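Local coordinates for protein alpha-galactosidase (Thermus thermophilus, PDB 6LCJ) that probably hydrolyses terminal alpha-galactosidic bonds of sugars such as stachyose, as a thermostable hexameric enzyme of glycoside hydrolase family 36, at residues E[49-55]-E[75-79]; E[200-206]-E[233-239]; E[384-389]-E[475-479]. One frame throughout, in Å; residues are numbered along the deposited sequence.

Contact 1: residues E[49-55]-E[75-79]; sequences GWQSWSL and PQADD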
# COMPACT_ATOMS: atom_id res chain seq x y z
N GLY E 49 -15.44 27.96 -13.12
CA GLY E 49 -15.54 27.59 -11.71
C GLY E 49 -16.87 27.99 -11.09
O GLY E 49 -17.65 28.79 -11.61
N TRP E 50 -17.11 27.42 -9.90
CA TRP E 50 -18.43 27.48 -9.29
C TRP E 50 -18.76 28.86 -8.73
O TRP E 50 -19.86 29.37 -8.93
CB TRP E 50 -18.53 26.46 -8.17
CG TRP E 50 -19.88 26.35 -7.55
CD1 TRP E 50 -21.09 26.36 -8.19
CD2 TRP E 50 -20.17 26.18 -6.16
NE1 TRP E 50 -22.11 26.21 -7.28
CE2 TRP E 50 -21.57 26.10 -6.03
CE3 TRP E 50 -19.37 26.09 -5.01
CZ2 TRP E 50 -22.19 25.92 -4.80
CZ3 TRP E 50 -19.98 25.91 -3.79
CH2 TRP E 50 -21.38 25.83 -3.68
N GLN E 51 -17.83 29.46 -7.98
CA GLN E 51 -18.12 30.66 -7.22
C GLN E 51 -17.11 31.77 -7.55
O GLN E 51 -16.21 31.60 -8.38
CB GLN E 51 -18.16 30.35 -5.71
CG GLN E 51 -16.97 29.57 -5.17
CD GLN E 51 -16.34 30.24 -3.97
OE1 GLN E 51 -16.19 31.46 -3.93
NE2 GLN E 51 -15.93 29.43 -2.97
N SER E 52 -17.30 32.91 -6.89
CA SER E 52 -16.51 34.12 -7.16
C SER E 52 -15.02 33.84 -7.23
O SER E 52 -14.36 34.21 -8.21
CB SER E 52 -16.79 35.15 -6.06
OG SER E 52 -18.10 35.67 -6.19
N TRP E 53 -14.46 33.19 -6.21
CA TRP E 53 -13.03 32.96 -6.12
C TRP E 53 -12.56 31.84 -7.05
O TRP E 53 -11.36 31.74 -7.33
CB TRP E 53 -12.63 32.65 -4.67
CG TRP E 53 -13.16 33.68 -3.69
CD1 TRP E 53 -13.28 35.03 -3.92
CD2 TRP E 53 -13.66 33.45 -2.37
NE1 TRP E 53 -13.82 35.64 -2.82
CE2 TRP E 53 -14.06 34.71 -1.86
CE3 TRP E 53 -13.81 32.32 -1.57
CZ2 TRP E 53 -14.60 34.85 -0.57
CZ3 TRP E 53 -14.36 32.47 -0.27
CH2 TRP E 53 -14.73 33.73 0.20
N SER E 54 -13.48 31.02 -7.56
CA SER E 54 -13.10 29.86 -8.35
C SER E 54 -12.44 30.26 -9.67
O SER E 54 -12.68 31.34 -10.21
CB SER E 54 -14.33 28.99 -8.63
OG SER E 54 -14.80 28.40 -7.43
N LEU E 55 -11.61 29.36 -10.19
CA LEU E 55 -10.94 29.61 -11.45
C LEU E 55 -11.93 29.55 -12.61
O LEU E 55 -12.69 28.59 -12.76
CB LEU E 55 -9.83 28.59 -11.68
CG LEU E 55 -9.19 28.75 -13.06
CD1 LEU E 55 -8.06 29.76 -13.03
CD2 LEU E 55 -8.72 27.42 -13.64
N PRO E 75 -13.44 23.32 0.11
CA PRO E 75 -14.83 23.81 0.14
C PRO E 75 -14.96 25.32 -0.10
O PRO E 75 -16.03 25.77 -0.54
CB PRO E 75 -15.31 23.42 1.55
CG PRO E 75 -14.42 22.27 1.95
CD PRO E 75 -13.08 22.59 1.34
N GLN E 76 -13.92 26.10 0.14
CA GLN E 76 -13.98 27.54 -0.10
C GLN E 76 -13.29 27.95 -1.41
O GLN E 76 -13.20 29.15 -1.69
CB GLN E 76 -13.36 28.32 1.07
CG GLN E 76 -11.86 28.49 1.01
CD GLN E 76 -11.24 28.41 2.39
OE1 GLN E 76 -11.71 27.66 3.24
NE2 GLN E 76 -10.17 29.18 2.63
N ALA E 77 -12.82 26.98 -2.20
CA ALA E 77 -12.17 27.23 -3.48
C ALA E 77 -13.11 27.03 -4.67
O ALA E 77 -13.07 27.81 -5.63
CB ALA E 77 -10.94 26.33 -3.63
N ASP E 78 -13.96 26.01 -4.62
CA ASP E 78 -14.80 25.67 -5.77
C ASP E 78 -15.88 24.71 -5.30
O ASP E 78 -15.94 24.33 -4.13
CB ASP E 78 -13.93 25.08 -6.89
CG ASP E 78 -14.45 25.40 -8.30
OD1 ASP E 78 -15.69 25.48 -8.49
OD2 ASP E 78 -13.61 25.55 -9.22
N ASP E 79 -16.75 24.34 -6.23
CA ASP E 79 -17.61 23.18 -6.07
C ASP E 79 -16.75 21.96 -5.75
O ASP E 79 -15.92 21.57 -6.58
CB ASP E 79 -18.40 22.97 -7.37
CG ASP E 79 -19.41 21.83 -7.31
OD1 ASP E 79 -19.25 20.87 -6.52
OD2 ASP E 79 -20.37 21.90 -8.11
O HOH W 1 -16.61 27.11 -2.68
O HOH W 2 -11.11 26.75 -8.50

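Contact 2: residues E[200-206]-E[233-239]; sequences QRALGDW and WFAPFLV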
# COMPACT_ATOMS: atom_id res chain seq x y z
N GLN E 200 -17.35 42.85 13.85
CA GLN E 200 -18.23 41.91 14.55
C GLN E 200 -17.51 41.21 15.70
O GLN E 200 -16.29 41.16 15.78
CB GLN E 200 -18.79 40.88 13.56
CG GLN E 200 -17.79 39.82 13.10
CD GLN E 200 -16.76 40.34 12.07
OE1 GLN E 200 -16.72 41.52 11.74
NE2 GLN E 200 -15.94 39.44 11.57
N ARG E 201 -18.31 40.63 16.61
CA ARG E 201 -17.73 39.88 17.72
C ARG E 201 -17.26 38.49 17.28
O ARG E 201 -16.26 37.99 17.79
CB ARG E 201 -18.73 39.75 18.86
CG ARG E 201 -19.16 41.07 19.48
CD ARG E 201 -20.30 40.87 20.48
NE ARG E 201 -19.84 40.11 21.65
CZ ARG E 201 -19.03 40.60 22.58
NH1 ARG E 201 -18.59 41.86 22.49
NH2 ARG E 201 -18.65 39.84 23.61
N ALA E 202 -17.96 37.87 16.33
CA ALA E 202 -17.65 36.52 15.88
C ALA E 202 -18.50 36.21 14.66
O ALA E 202 -19.48 36.89 14.37
CB ALA E 202 -17.91 35.48 16.99
N LEU E 203 -18.11 35.15 13.95
CA LEU E 203 -19.00 34.59 12.95
C LEU E 203 -20.26 34.07 13.63
O LEU E 203 -20.18 33.24 14.54
CB LEU E 203 -18.30 33.47 12.19
CG LEU E 203 -17.08 33.85 11.37
CD1 LEU E 203 -16.51 32.59 10.76
CD2 LEU E 203 -17.41 34.92 10.31
N GLY E 204 -21.42 34.55 13.20
CA GLY E 204 -22.65 34.21 13.86
C GLY E 204 -23.03 35.12 15.00
O GLY E 204 -24.18 35.06 15.46
N ASP E 205 -22.10 35.96 15.47
CA ASP E 205 -22.35 36.99 16.48
C ASP E 205 -22.13 38.36 15.84
O ASP E 205 -21.13 39.04 16.09
CB ASP E 205 -21.43 36.77 17.69
CG ASP E 205 -21.86 37.59 18.92
OD1 ASP E 205 -22.83 38.37 18.82
OD2 ASP E 205 -21.19 37.45 19.97
N TRP E 206 -23.08 38.76 14.99
CA TRP E 206 -23.00 39.99 14.20
C TRP E 206 -23.47 41.18 15.03
O TRP E 206 -24.54 41.76 14.82
CB TRP E 206 -23.80 39.82 12.91
CG TRP E 206 -23.25 38.68 12.14
CD1 TRP E 206 -23.77 37.42 12.04
CD2 TRP E 206 -22.03 38.67 11.39
NE1 TRP E 206 -22.96 36.64 11.26
CE2 TRP E 206 -21.88 37.38 10.85
CE3 TRP E 206 -21.04 39.63 11.13
CZ2 TRP E 206 -20.79 37.03 10.05
CZ3 TRP E 206 -19.97 39.28 10.35
CH2 TRP E 206 -19.85 37.99 9.82
N TRP E 233 -20.41 44.58 5.96
CA TRP E 233 -20.01 43.26 5.49
C TRP E 233 -20.55 42.18 6.42
O TRP E 233 -20.42 42.29 7.65
CB TRP E 233 -18.47 43.17 5.46
CG TRP E 233 -17.85 41.83 5.14
CD1 TRP E 233 -17.45 41.39 3.92
CD2 TRP E 233 -17.53 40.79 6.07
NE1 TRP E 233 -16.89 40.14 4.02
CE2 TRP E 233 -16.94 39.74 5.33
CE3 TRP E 233 -17.68 40.63 7.45
CZ2 TRP E 233 -16.51 38.55 5.92
CZ3 TRP E 233 -17.24 39.44 8.04
CH2 TRP E 233 -16.67 38.42 7.27
N PHE E 234 -21.11 41.11 5.85
CA PHE E 234 -21.49 39.92 6.61
C PHE E 234 -21.02 38.66 5.88
O PHE E 234 -20.84 38.66 4.67
CB PHE E 234 -23.00 39.79 6.82
CG PHE E 234 -23.61 40.95 7.53
CD1 PHE E 234 -24.07 42.05 6.81
CD2 PHE E 234 -23.75 40.94 8.90
CE1 PHE E 234 -24.63 43.13 7.45
CE2 PHE E 234 -24.32 42.02 9.57
CZ PHE E 234 -24.76 43.12 8.84
N ALA E 235 -20.86 37.57 6.65
CA ALA E 235 -20.73 36.21 6.11
C ALA E 235 -21.86 35.40 6.75
O ALA E 235 -21.62 34.60 7.67
CB ALA E 235 -19.36 35.59 6.41
N PRO E 236 -23.10 35.58 6.28
CA PRO E 236 -24.25 35.21 7.12
C PRO E 236 -24.40 33.71 7.40
O PRO E 236 -24.94 33.35 8.45
CB PRO E 236 -25.45 35.76 6.32
CG PRO E 236 -24.94 35.96 4.94
CD PRO E 236 -23.49 36.27 5.04
N PHE E 237 -23.95 32.82 6.51
CA PHE E 237 -24.14 31.39 6.70
C PHE E 237 -22.88 30.66 7.15
O PHE E 237 -22.80 29.43 7.04
CB PHE E 237 -24.66 30.75 5.42
CG PHE E 237 -25.97 31.31 4.98
CD1 PHE E 237 -27.16 30.81 5.49
CD2 PHE E 237 -26.02 32.34 4.06
CE1 PHE E 237 -28.37 31.33 5.07
CE2 PHE E 237 -27.21 32.86 3.65
CZ PHE E 237 -28.39 32.36 4.15
N LEU E 238 -21.91 31.39 7.69
CA LEU E 238 -20.63 30.84 8.09
C LEU E 238 -20.49 30.92 9.59
O LEU E 238 -20.89 31.90 10.22
CB LEU E 238 -19.49 31.60 7.41
CG LEU E 238 -18.22 30.86 7.04
CD1 LEU E 238 -18.50 29.85 5.96
CD2 LEU E 238 -17.21 31.86 6.57
N VAL E 239 -19.90 29.88 10.18
CA VAL E 239 -19.78 29.79 11.63
C VAL E 239 -18.56 28.93 11.94
O VAL E 239 -18.13 28.12 11.12
CB VAL E 239 -21.09 29.22 12.20
CG1 VAL E 239 -21.19 27.72 11.96
CG2 VAL E 239 -21.23 29.53 13.64
O HOH W 3 -22.99 33.85 10.42

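Contact 3: residues E[384-389]-E[475-479]; sequences LRSTLH and YAPLL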
# COMPACT_ATOMS: atom_id res chain seq x y z
N LEU E 384 -7.27 38.95 -11.72
CA LEU E 384 -7.44 39.33 -13.12
C LEU E 384 -7.84 38.13 -13.97
O LEU E 384 -8.70 38.24 -14.84
CB LEU E 384 -6.16 39.98 -13.64
CG LEU E 384 -5.81 41.38 -13.14
CD1 LEU E 384 -4.39 41.70 -13.54
CD2 LEU E 384 -6.76 42.46 -13.65
N ARG E 385 -7.24 36.96 -13.72
CA ARG E 385 -7.45 35.82 -14.61
C ARG E 385 -8.91 35.38 -14.65
O ARG E 385 -9.46 35.11 -15.72
CB ARG E 385 -6.57 34.64 -14.22
CG ARG E 385 -6.80 33.41 -15.13
CD ARG E 385 -5.64 32.41 -15.06
NE ARG E 385 -5.54 31.93 -13.70
CZ ARG E 385 -4.55 32.21 -12.87
NH1 ARG E 385 -3.51 32.94 -13.28
NH2 ARG E 385 -4.59 31.75 -11.62
N SER E 386 -9.57 35.31 -13.49
CA SER E 386 -10.95 34.83 -13.45
C SER E 386 -11.93 35.91 -13.89
O SER E 386 -12.91 35.62 -14.59
CB SER E 386 -11.30 34.32 -12.05
OG SER E 386 -10.71 33.05 -11.83
N THR E 387 -11.69 37.16 -13.46
CA THR E 387 -12.54 38.28 -13.87
C THR E 387 -12.57 38.42 -15.38
O THR E 387 -13.64 38.56 -15.98
CB THR E 387 -12.02 39.56 -13.22
OG1 THR E 387 -12.15 39.46 -11.81
CG2 THR E 387 -12.78 40.78 -13.74
N LEU E 388 -11.40 38.38 -16.02
CA LEU E 388 -11.35 38.52 -17.47
C LEU E 388 -12.25 37.52 -18.19
O LEU E 388 -12.73 37.80 -19.30
CB LEU E 388 -9.91 38.38 -17.96
CG LEU E 388 -9.06 39.64 -17.85
CD1 LEU E 388 -7.58 39.31 -17.90
CD2 LEU E 388 -9.46 40.63 -18.93
N HIS E 389 -12.50 36.35 -17.60
CA HIS E 389 -13.32 35.34 -18.26
C HIS E 389 -14.76 35.35 -17.79
O HIS E 389 -15.52 34.44 -18.14
CB HIS E 389 -12.73 33.95 -18.06
CG HIS E 389 -11.37 33.78 -18.65
ND1 HIS E 389 -10.22 34.20 -18.02
CD2 HIS E 389 -10.97 33.26 -19.84
CE1 HIS E 389 -9.17 33.93 -18.77
NE2 HIS E 389 -9.60 33.36 -19.88
N TYR E 475 -3.61 41.90 -21.93
CA TYR E 475 -3.60 41.02 -20.77
C TYR E 475 -3.07 39.62 -21.07
O TYR E 475 -2.79 38.88 -20.13
CB TYR E 475 -5.01 40.87 -20.17
CG TYR E 475 -5.59 42.10 -19.51
CD1 TYR E 475 -6.24 43.07 -20.27
CD2 TYR E 475 -5.52 42.27 -18.13
CE1 TYR E 475 -6.78 44.18 -19.69
CE2 TYR E 475 -6.08 43.39 -17.53
CZ TYR E 475 -6.71 44.35 -18.32
OH TYR E 475 -7.27 45.48 -17.77
N ALA E 476 -2.95 39.24 -22.35
CA ALA E 476 -2.60 37.86 -22.68
C ALA E 476 -1.33 37.35 -22.00
O ALA E 476 -1.33 36.17 -21.58
CB ALA E 476 -2.50 37.71 -24.20
N PRO E 477 -0.24 38.13 -21.85
CA PRO E 477 0.94 37.61 -21.13
C PRO E 477 0.67 36.96 -19.78
O PRO E 477 1.32 35.95 -19.46
CB PRO E 477 1.81 38.86 -20.98
CG PRO E 477 1.52 39.65 -22.21
CD PRO E 477 0.06 39.41 -22.51
N LEU E 478 -0.27 37.48 -18.97
CA LEU E 478 -0.49 36.94 -17.62
C LEU E 478 -1.12 35.56 -17.62
O LEU E 478 -1.10 34.89 -16.58
CB LEU E 478 -1.36 37.88 -16.79
CG LEU E 478 -2.87 38.01 -17.06
CD1 LEU E 478 -3.71 37.20 -16.08
CD2 LEU E 478 -3.26 39.47 -16.96
N LEU E 479 -1.69 35.11 -18.74
CA LEU E 479 -2.32 33.79 -18.81
C LEU E 479 -1.31 32.64 -18.80
O LEU E 479 -1.36 31.76 -17.94
CB LEU E 479 -3.20 33.71 -20.06
CG LEU E 479 -4.51 34.48 -19.93
CD1 LEU E 479 -5.52 33.93 -20.90
CD2 LEU E 479 -5.05 34.43 -18.49

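Contact 1: residues E[49-55]-E[75-79]
Asp78 and Trp50, the two residues that bury the most surface here, carry this contact between two irregular loops. The carboxylate of Asp78 takes the backbone N-H of Trp50 on OD1, with Trp50 N 2.8 Å from Asp78 OD1 and an angle of 152° at the hydrogen. The donor comes to the syn side and lies 35° out of the carboxylate plane. On the anti side the same oxygen accepts the N-H of Asp79, so two bonds grip it and fix the rotation of the group. Asp78 OD2 is salt-bridged to Arg47, and a water 2.9 Å from it also accepts the N-H of Leu55; this charge is therefore probably well balanced despite its burial. Glycine suits position 49, because a CB there would sit tight against Asp78 OD2 and clash with Ser54 CB.

Trp50 has CG anti to its N (chi1 -175°), which carries the indole across the Asp79 side chain, at about a right angle to it. Asp79 CB lies against one face of the ring, toward the rim, 3.6 Å from Trp50 CB, while Trp50 NE1 bonds to Glu317. Gln76 works through its backbone: its O meets the edge of the Trp53 ring in plane, 3.2 Å from CE3. One residue on, Ala77 O accepts from Ser54 OG at 2.6 Å, a small hydroxyl fitting between the loops.

The 49-55 loop, with a type I turn at 51-54, joins the adjacent antiparallel strands 44-48 and 56-59. Asp79 N-caps helix 80-84 through Phe81 N, and Leu83 of that helix packs on Ala77 and Asp78. On the barrel side, Ser52 OG bonds to Arg354 O of strand 352-354, and Trp53 meets Phe305, just past strand 298-303, edge-to-face.

Contact 2: residues E[200-206]-E[233-239]
Leu203 and Val239 bring their CA atoms within 5.0 Å, but no hydrogen bond crosses from 200-206 to 233-239, so side chains and a water make the join. This is a (β/α)8 barrel: strand 229-234 belongs to its parallel sheet, and 200-206 lies in the connection from neighbouring strand 192-195. Gly204 suits its type II turn (202-205), where, at positive phi, a side chain would collide with the carbonyl O of Leu203.

Trp206 forms an aromatic cluster with Trp233 and Phe234. Phe234 directs an edge at one face of the Trp206 indole in an offset edge-to-face pair, CD2 3.7 Å from Trp206 CE3 and the planes at 67°. Ala202 O stands over the opposite face. At the indole's edge, Trp233 CZ3 lies 3.5 Å from Trp206 CH2. Trp206 reaches this slot with CG anti to its carbonyl carbon (chi1 -59°). Putting a leucine here would probably leave the edge of Phe234 without an aromatic face and the bound water without its indole donor.

Leu203 fills the other end, CD1 4.3 Å from Leu238 CD2. Between the two patches, Trp206 NE1 gives its hydrogen to a water at 2.9 Å, which lies 2.9 Å from Leu238 O.

Contact 3: residues E[384-389]-E[475-479]
Leu388 and Tyr475 meet in a CH-pi contact, the one interaction here that involves a ring face. Leu388 CD2 stands over the phenol, 4.2 Å from the Tyr475 ring centroid and only 11° off the normal. The other methyl, CD1, lies over the rim of the same face, 3.6 Å from Tyr475 CD2. The CG of Leu388 lies anti to its carbonyl carbon (chi1 -82°), which sends both methyls from the helix to the ring.

Apolar packing does the rest. Leu384, one helical turn earlier, puts CD2 4.0 Å from Tyr475 CE2 and CD1 4.2 Å from Leu478 CD2. Branched leucines suit a helix flank that must touch two partners at once. The aliphatic part of Arg385 lies across Leu479, CG being 3.9 Å from Leu479 CD2, though this terminal residue is poorly ordered.

No hydrogen bond crosses the contact; several polar side-chain atoms bond elsewhere. His389 ND1 gives its proton to Arg385 O at 2.6 Å, with a C=O...N angle of 168°, which holds the imidazole edge-on to the last turn of the helix, the O in the ring plane, and its NE2 bonds to Tyr464. Tyr475 OH reaches Leu420 O.

The C-terminal tail, with a 3-10 turn at 476-478 after strand 471-474, is thus pressed on helix 380-388, while helix 415-428 packs on Leu384 and Tyr475 through Leu424.

Along the chain the three contacts follow in series, each closing before the next opens. Contacts 1 and 3 touch directly, their centres 17 Å apart: Ser54 O is probably hydrogen-bonded to Ser386 OG, and Leu55 packs on Arg385. Helix 380-388 thus lies between the N-terminal antiparallel region and the C-terminal tail. Contact 2 belongs to the barrel, its centre 20 Å from that of contact 1 and 32 Å from that of contact 3, across the chain's centre. The loop after strand 298-303 bridges contacts 1 and 2, since Asp304 and Phe305 each meet residues of both. Contact 1 joins N-terminal loops to the barrel, and contact 3 holds the C-terminal tail on helix 380-388.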